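Local coordinates for protein glucosamine kinase (Streptacidiphilus jiangxiensis, PDB 6HWJ) that catalyses the magnesium-dependent transfer of phosphate from ATP to D-glucosamine, giving D-glucosamine 6-phosphate, and acts more weakly on glucose, at residues P75-E81 / V109-G114; A288-P293 / D391-L397; D347-R351 / L426-D430. One frame throughout, in Å; residues are numbered along the deposited sequence. Where two conformers were deposited one is given.

Contact 1 (P75-E81 / V109-G114); sequences PGDGTAE and VTGERG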
# COMPACT_ATOMS: atom_id res chain seq x y z
N PRO A 75 20.02 12.53 6.65
CA PRO A 75 19.19 13.62 7.16
C PRO A 75 20.04 14.70 7.79
O PRO A 75 20.94 14.43 8.59
CB PRO A 75 18.29 12.93 8.18
CG PRO A 75 18.20 11.53 7.71
CD PRO A 75 19.56 11.22 7.14
N GLY A 76 19.79 15.94 7.40
CA GLY A 76 20.60 17.06 7.82
C GLY A 76 21.63 17.50 6.80
O GLY A 76 22.18 18.61 6.91
N ASP A 77 21.92 16.65 5.80
CA ASP A 77 22.84 17.05 4.75
C ASP A 77 22.19 18.05 3.81
O ASP A 77 22.90 18.84 3.16
CB ASP A 77 23.32 15.82 3.97
CG ASP A 77 24.40 15.03 4.70
OD1 ASP A 77 25.12 15.61 5.57
OD2 ASP A 77 24.56 13.84 4.40
N GLY A 78 20.86 18.03 3.70
CA GLY A 78 20.13 18.96 2.86
C GLY A 78 19.73 18.44 1.49
O GLY A 78 19.21 19.22 0.68
N THR A 79 19.92 17.16 1.21
CA THR A 79 19.58 16.64 -0.12
C THR A 79 18.07 16.50 -0.30
O THR A 79 17.54 16.79 -1.38
CB THR A 79 20.28 15.30 -0.36
OG1 THR A 79 21.69 15.45 -0.21
CG2 THR A 79 19.97 14.81 -1.76
N ALA A 80 17.37 16.05 0.74
CA ALA A 80 15.91 16.01 0.71
C ALA A 80 15.35 17.42 0.58
O ALA A 80 14.41 17.66 -0.16
CB ALA A 80 15.37 15.33 1.97
N GLU A 81 15.94 18.36 1.32
CA GLU A 81 15.62 19.77 1.18
C GLU A 81 15.79 20.24 -0.25
O GLU A 81 14.94 20.98 -0.77
CB GLU A 81 16.55 20.56 2.13
CG GLU A 81 16.37 22.00 2.20
CD GLU A 81 17.31 22.60 3.25
OE1 GLU A 81 18.08 23.52 2.89
OE2 GLU A 81 17.30 22.11 4.41
N VAL A 109 10.53 24.34 1.58
CA VAL A 109 10.79 24.32 3.02
C VAL A 109 12.15 23.71 3.31
O VAL A 109 12.73 22.97 2.49
CB VAL A 109 9.67 23.57 3.78
CG1 VAL A 109 8.34 24.30 3.61
CG2 VAL A 109 9.57 22.12 3.32
N THR A 110 12.67 24.00 4.50
CA THR A 110 14.05 23.68 4.86
C THR A 110 14.08 23.03 6.23
O THR A 110 13.14 23.14 7.02
CB THR A 110 14.93 24.95 4.89
OG1 THR A 110 14.34 25.92 5.75
CG2 THR A 110 15.08 25.54 3.50
N GLY A 111 15.19 22.37 6.52
CA GLY A 111 15.36 21.66 7.78
C GLY A 111 14.97 20.20 7.64
O GLY A 111 13.86 19.89 7.21
N GLU A 112 15.87 19.30 7.99
CA GLU A 112 15.65 17.88 7.78
C GLU A 112 15.71 17.12 9.10
O GLU A 112 16.52 17.44 9.97
CB GLU A 112 16.70 17.29 6.82
CG GLU A 112 16.60 17.83 5.41
CD GLU A 112 17.65 17.25 4.49
OE1 GLU A 112 18.56 16.54 4.98
OE2 GLU A 112 17.58 17.52 3.28
N ARG A 113 14.86 16.11 9.21
CA ARG A 113 14.86 15.23 10.38
C ARG A 113 14.50 13.83 9.91
O ARG A 113 13.45 13.63 9.28
CB ARG A 113 13.86 15.74 11.43
CG ARG A 113 13.70 14.83 12.63
CD ARG A 113 12.91 15.52 13.75
NE ARG A 113 11.53 15.82 13.38
CZ ARG A 113 10.52 14.96 13.49
NH1 ARG A 113 9.29 15.33 13.15
NH2 ARG A 113 10.73 13.72 13.93
N GLY A 114 15.37 12.86 10.21
CA GLY A 114 15.11 11.49 9.81
C GLY A 114 14.11 10.81 10.73
O GLY A 114 14.02 11.11 11.92
O HOH W 1 19.63 14.88 3.22
O HOH W 2 13.61 23.30 -0.03
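A helix N-terminus held by a glutamate from a neighbouring strand is the theme here: the Glu112 carboxylate points at the backbone amides of the Pro75-Gly78 loop and of the start of helix 79-88, where Gly78 is the N-cap. With CG beside the backbone N (chi1 -66°) and the chain extended beyond it, the carboxylate reaches these amides. Glu112 OE1 takes Gly76 N on its anti lone pair at 2.8 Å and Gly78 N from above the carboxylate plane at 3.0 Å. It also accepts a water that receives Thr79 N. Glu112 OE2 offers its anti lone pair to Glu81 N, at 2.7 Å and nearly straight (172°). Loop and helix amides thus grip one anion, which the helix end would probably stabilise further. Glu81 answers in the other direction: its OE2 accepts Gly111 N from above the carboxylate plane at 3.0 Å, while CD lies 3.7 Å from Thr110 CG2. A second water joins Glu81 O to Val109 O. Beside these bonds, Pro75 CB lies 3.6 Å from Gly114 N. Strand 112-115 edges its sheet beside strand 123-126, where Ala80 packs on Val124 and Val126, and Thr79 touches strand 57-65 on Pro61 and Val63.

Contact 2 (A288-P293 / D391-L397); sequences ALAGTP and DLFDDRL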
# COMPACT_ATOMS: atom_id res chain seq x y z
N ALA A 288 -16.88 -17.77 -14.88
CA ALA A 288 -17.93 -17.02 -15.56
C ALA A 288 -17.75 -15.51 -15.46
O ALA A 288 -18.58 -14.77 -15.99
CB ALA A 288 -19.30 -17.38 -14.98
N LEU A 289 -16.69 -15.04 -14.82
CA LEU A 289 -16.48 -13.61 -14.60
C LEU A 289 -15.47 -13.01 -15.58
O LEU A 289 -14.98 -11.91 -15.35
CB LEU A 289 -16.03 -13.35 -13.17
CG LEU A 289 -17.03 -13.82 -12.11
CD1 LEU A 289 -16.53 -13.49 -10.73
CD2 LEU A 289 -18.42 -13.21 -12.34
N ALA A 290 -15.15 -13.72 -16.66
CA ALA A 290 -14.31 -13.14 -17.70
C ALA A 290 -14.97 -11.88 -18.25
O ALA A 290 -16.18 -11.83 -18.45
CB ALA A 290 -14.09 -14.15 -18.83
N GLY A 291 -14.16 -10.85 -18.46
CA GLY A 291 -14.65 -9.56 -18.90
C GLY A 291 -14.84 -8.55 -17.78
O GLY A 291 -15.08 -7.38 -18.07
N THR A 292 -14.76 -8.97 -16.52
CA THR A 292 -14.95 -8.03 -15.42
C THR A 292 -13.85 -6.98 -15.46
O THR A 292 -12.71 -7.29 -15.80
CB THR A 292 -14.95 -8.78 -14.08
OG1 THR A 292 -15.44 -7.92 -13.05
CG2 THR A 292 -13.56 -9.26 -13.72
N PRO A 293 -14.16 -5.72 -15.14
CA PRO A 293 -13.19 -4.64 -15.37
C PRO A 293 -12.07 -4.64 -14.34
O PRO A 293 -12.32 -4.71 -13.14
CB PRO A 293 -14.04 -3.36 -15.28
CG PRO A 293 -15.16 -3.74 -14.37
CD PRO A 293 -15.47 -5.20 -14.68
N ASP A 391 -19.90 1.27 -12.94
CA ASP A 391 -19.53 0.06 -13.65
C ASP A 391 -18.14 -0.47 -13.32
O ASP A 391 -17.77 -1.54 -13.81
CB ASP A 391 -19.62 0.31 -15.17
CG ASP A 391 -18.91 1.58 -15.60
OD1 ASP A 391 -18.27 2.23 -14.75
OD2 ASP A 391 -19.00 1.93 -16.80
N LEU A 392 -17.35 0.23 -12.51
CA LEU A 392 -16.06 -0.33 -12.13
C LEU A 392 -16.19 -1.38 -11.03
O LEU A 392 -15.26 -2.16 -10.82
CB LEU A 392 -15.11 0.79 -11.69
CG LEU A 392 -15.46 1.63 -10.49
CD1 LEU A 392 -15.01 0.98 -9.20
CD2 LEU A 392 -14.83 3.02 -10.65
N PHE A 393 -17.34 -1.44 -10.36
CA PHE A 393 -17.57 -2.36 -9.25
C PHE A 393 -18.42 -3.53 -9.75
O PHE A 393 -19.58 -3.35 -10.09
CB PHE A 393 -18.23 -1.63 -8.09
CG PHE A 393 -18.52 -2.51 -6.89
CD1 PHE A 393 -17.55 -3.36 -6.39
CD2 PHE A 393 -19.77 -2.50 -6.29
CE1 PHE A 393 -17.81 -4.17 -5.31
CE2 PHE A 393 -20.03 -3.31 -5.20
CZ PHE A 393 -19.05 -4.15 -4.71
N ASP A 394 -17.82 -4.72 -9.80
CA ASP A 394 -18.52 -5.97 -10.14
C ASP A 394 -18.72 -6.76 -8.85
O ASP A 394 -17.79 -7.43 -8.38
CB ASP A 394 -17.73 -6.76 -11.18
CG ASP A 394 -18.49 -7.99 -11.70
OD1 ASP A 394 -19.53 -8.36 -11.11
OD2 ASP A 394 -18.02 -8.59 -12.68
N ASP A 395 -19.92 -6.67 -8.27
CA ASP A 395 -20.15 -7.25 -6.95
C ASP A 395 -20.35 -8.76 -7.00
O ASP A 395 -20.46 -9.40 -5.94
CB ASP A 395 -21.34 -6.58 -6.26
CG ASP A 395 -22.61 -6.62 -7.09
OD1 ASP A 395 -22.65 -7.37 -8.09
OD2 ASP A 395 -23.54 -5.88 -6.74
N ARG A 396 -20.38 -9.37 -8.18
CA ARG A 396 -20.28 -10.82 -8.25
C ARG A 396 -18.99 -11.32 -7.62
O ARG A 396 -18.92 -12.47 -7.18
CB ARG A 396 -20.37 -11.30 -9.70
CG ARG A 396 -21.69 -10.93 -10.38
CD ARG A 396 -21.64 -11.28 -11.86
NE ARG A 396 -20.54 -10.61 -12.54
CZ ARG A 396 -20.16 -10.88 -13.78
NH1 ARG A 396 -20.79 -11.81 -14.49
NH2 ARG A 396 -19.14 -10.22 -14.32
N LEU A 397 -17.96 -10.48 -7.56
CA LEU A 397 -16.67 -10.86 -7.00
C LEU A 397 -16.63 -10.80 -5.49
O LEU A 397 -15.65 -11.26 -4.90
CB LEU A 397 -15.57 -9.97 -7.56
CG LEU A 397 -15.22 -10.17 -9.03
CD1 LEU A 397 -14.45 -8.99 -9.57
CD2 LEU A 397 -14.42 -11.44 -9.18
O HOH W 3 -18.26 -10.29 -17.16
O HOH W 4 -12.61 -2.84 -11.40
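Asp394 and Thr292 supply the one direct hydrogen bond between these two loops, and it belongs to a larger polar cluster. Thr292 OG1 gives its proton to Asp394 OD2 at 2.7 Å, on the anti side of the carboxylate; the hydroxyl reaches it because OG1 stands opposite the backbone N about CA-CB (chi1 -167°). The syn sides of the same carboxylate are taken by Arg396, which grips it side-on: Arg396 NE meets Asp394 OD1 at 2.9 Å and NH2 meets Asp394 OD2 at 2.6 Å, a salt bridge within 391-397 with both acceptors close to the guanidinium plane. Since OD1 also accepts Arg396 N, each carboxylate oxygen has two donors, which fixes the rotation of the Asp394 carboxylate.

Apolar contact comes from Leu289, whose two methyls do different work. Leu289 CD2 sits over the centre of the Arg396 guanidinium, 3.2 Å from CZ, so that one face of the cation is covered while its edge is engaged by Asp394. Leu289 CD1 meets Leu397 CD2 at 3.3 Å, tighter than ordinary van der Waals contact. Farther along, the Pro293 ring puts CG 3.5 Å from Asp391 O.

Water bridges complete the join. One water accepts from Arg396 NH2 in the guanidinium plane and donates to Ala290 O; another donates to both Pro293 O and Leu392 O.

Behind the contact, Leu392 and Leu397 pack on helix 335-356. The arrangement is a loop-to-loop junction, far from the ATP, sugar and magnesium sites: a type II beta turn, Leu289-Thr292, faces an Asx turn in which Asp394 OD1 accepts the amide of Arg396 at the 3-10 segment leading to helix 398-416.

Contact 3 (D347-R351 / L426-D430); sequences DHVGR and LSLTD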
# COMPACT_ATOMS: atom_id res chain seq x y z
N ASP A 347 -14.52 -6.18 9.60
CA ASP A 347 -14.89 -7.37 10.35
C ASP A 347 -13.81 -7.73 11.37
O ASP A 347 -14.10 -7.97 12.55
CB ASP A 347 -15.13 -8.52 9.37
CG ASP A 347 -15.68 -9.76 10.02
OD1 ASP A 347 -15.11 -10.22 11.02
OD2 ASP A 347 -16.69 -10.28 9.52
N HIS A 348 -12.56 -7.74 10.93
CA HIS A 348 -11.45 -8.15 11.81
C HIS A 348 -11.26 -7.19 12.99
O HIS A 348 -10.88 -7.63 14.09
CB HIS A 348 -10.18 -8.26 10.99
CG HIS A 348 -10.29 -9.23 9.86
ND1 HIS A 348 -9.39 -9.28 8.82
CD2 HIS A 348 -11.21 -10.18 9.59
CE1 HIS A 348 -9.75 -10.22 7.97
NE2 HIS A 348 -10.84 -10.80 8.42
N VAL A 349 -11.48 -5.89 12.76
CA VAL A 349 -11.45 -4.92 13.85
C VAL A 349 -12.42 -5.33 14.94
O VAL A 349 -12.08 -5.31 16.13
CB VAL A 349 -11.78 -3.51 13.32
CG1 VAL A 349 -12.04 -2.55 14.48
CG2 VAL A 349 -10.63 -2.99 12.49
N GLY A 350 -13.63 -5.71 14.56
CA GLY A 350 -14.60 -6.17 15.52
C GLY A 350 -14.15 -7.41 16.25
O GLY A 350 -14.33 -7.53 17.46
N ARG A 351 -13.54 -8.37 15.52
CA ARG A 351 -13.08 -9.58 16.17
C ARG A 351 -12.01 -9.26 17.19
O ARG A 351 -11.98 -9.86 18.28
CB ARG A 351 -12.55 -10.58 15.13
CG ARG A 351 -13.52 -10.92 14.01
CD ARG A 351 -14.83 -11.46 14.50
NE ARG A 351 -15.79 -11.57 13.40
CZ ARG A 351 -17.05 -11.96 13.54
NH1 ARG A 351 -17.52 -12.30 14.74
NH2 ARG A 351 -17.84 -12.01 12.48
N LEU A 426 -13.87 -16.87 13.17
CA LEU A 426 -15.11 -16.21 13.56
C LEU A 426 -15.71 -15.43 12.39
O LEU A 426 -16.92 -15.40 12.22
CB LEU A 426 -14.86 -15.30 14.76
CG LEU A 426 -14.40 -16.06 16.02
CD1 LEU A 426 -14.06 -15.10 17.15
CD2 LEU A 426 -15.45 -17.08 16.48
N SER A 427 -14.86 -14.82 11.55
CA SER A 427 -15.36 -14.12 10.38
C SER A 427 -16.13 -15.06 9.46
O SER A 427 -17.27 -14.79 9.07
CB SER A 427 -14.20 -13.48 9.61
OG SER A 427 -13.44 -12.65 10.44
N LEU A 428 -15.51 -16.21 9.11
CA LEU A 428 -16.15 -17.16 8.21
C LEU A 428 -17.37 -17.80 8.85
O LEU A 428 -18.32 -18.15 8.14
CB LEU A 428 -15.18 -18.24 7.76
CG LEU A 428 -14.12 -17.81 6.75
CD1 LEU A 428 -13.05 -18.88 6.61
CD2 LEU A 428 -14.75 -17.51 5.40
N THR A 429 -17.34 -17.99 10.17
CA THR A 429 -18.51 -18.51 10.87
C THR A 429 -19.73 -17.64 10.61
O THR A 429 -20.82 -18.16 10.38
CB THR A 429 -18.23 -18.62 12.37
OG1 THR A 429 -17.22 -19.61 12.61
CG2 THR A 429 -19.50 -19.01 13.12
N ASP A 430 -19.56 -16.31 10.61
CA ASP A 430 -20.67 -15.41 10.33
C ASP A 430 -20.91 -15.21 8.84
O ASP A 430 -22.04 -14.90 8.45
CB ASP A 430 -20.42 -14.04 11.01
CG ASP A 430 -20.65 -14.08 12.51
OD1 ASP A 430 -21.14 -15.12 13.03
OD2 ASP A 430 -20.36 -13.07 13.19
O HOH W 5 -18.17 -12.16 9.27
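Leu426 meets Arg351 first where helix 422-431 crosses helix 335-356; the axes of segments 347-351 and 426-430 come within 10.6 Å and are inclined at 118°. Leu426 CB lies 3.8 Å from Arg351 CD, and its carbonyl O stands over one face of the guanidinium, toward the rim, rather than at the N-H edge. The arginine chain bends at chi2 (-57°), which brings the flat group against Leu426 O and Ser427 N.

Ser427 comes next, beside the Asp347 carboxylate. Ser427 OG is 3.0 Å from Asp347 OD1, but the bond is not settled: the hydroxyl can also give its proton to Val423 O, and the serine has two conformers. Ser427 OG also approaches the edge of the His348 ring, 3.4 Å from CD2, while His348 NE2 bonds Glu406. His348 also touches Glu409, a glucosamine-binding residue, so the contact reaches the edge of the sugar site through His348. Ser427 O accepts a hydrogen bond from a water that in turn accepts from Arg351 NH2.

One helical turn on, Asp430 OD2 forms a salt bridge with Arg351 NH2 at 2.8 Å, in the guanidinium plane but from above its own carboxylate plane, the two planes being 55° apart; Arg351 NH1 adds a weak bond to Asp430 OD2 at 3.3 Å. Asp430 OD1 is held by Arg366.

On helix 335-356, Arg351 NE forms a second salt bridge, with Asp347 OD1 at 2.8 Å, one turn away, and Asp347 OD2 pairs with Arg402. In this network a buried arginine shares its charge between two aspartates, each with a second arginine, an alternation that should favour the ionised forms.

Contact 1 stands apart: its centre lies 44 to 46 Å from the other two, beyond the centre of the chain, in the beta-rich part, whereas contacts 2 and 3 share the helical part. These two are 25 Å apart between centres without touching, and helix 335-356 unites them, receiving side chains from 391-397 and contributing 347-351 itself. Burial rises from contacts 1 and 2, partly buried, to contact 3, largely buried. Chemistry follows place. At a helix start, contact 1 matches a carboxylate with backbone amides; the loops of contact 2 meet through a hydroxyl, waters and a leucine methyl laid on one face of an arginine paired within its own loop; between helices, contact 3 relies on a branching salt-bridge network.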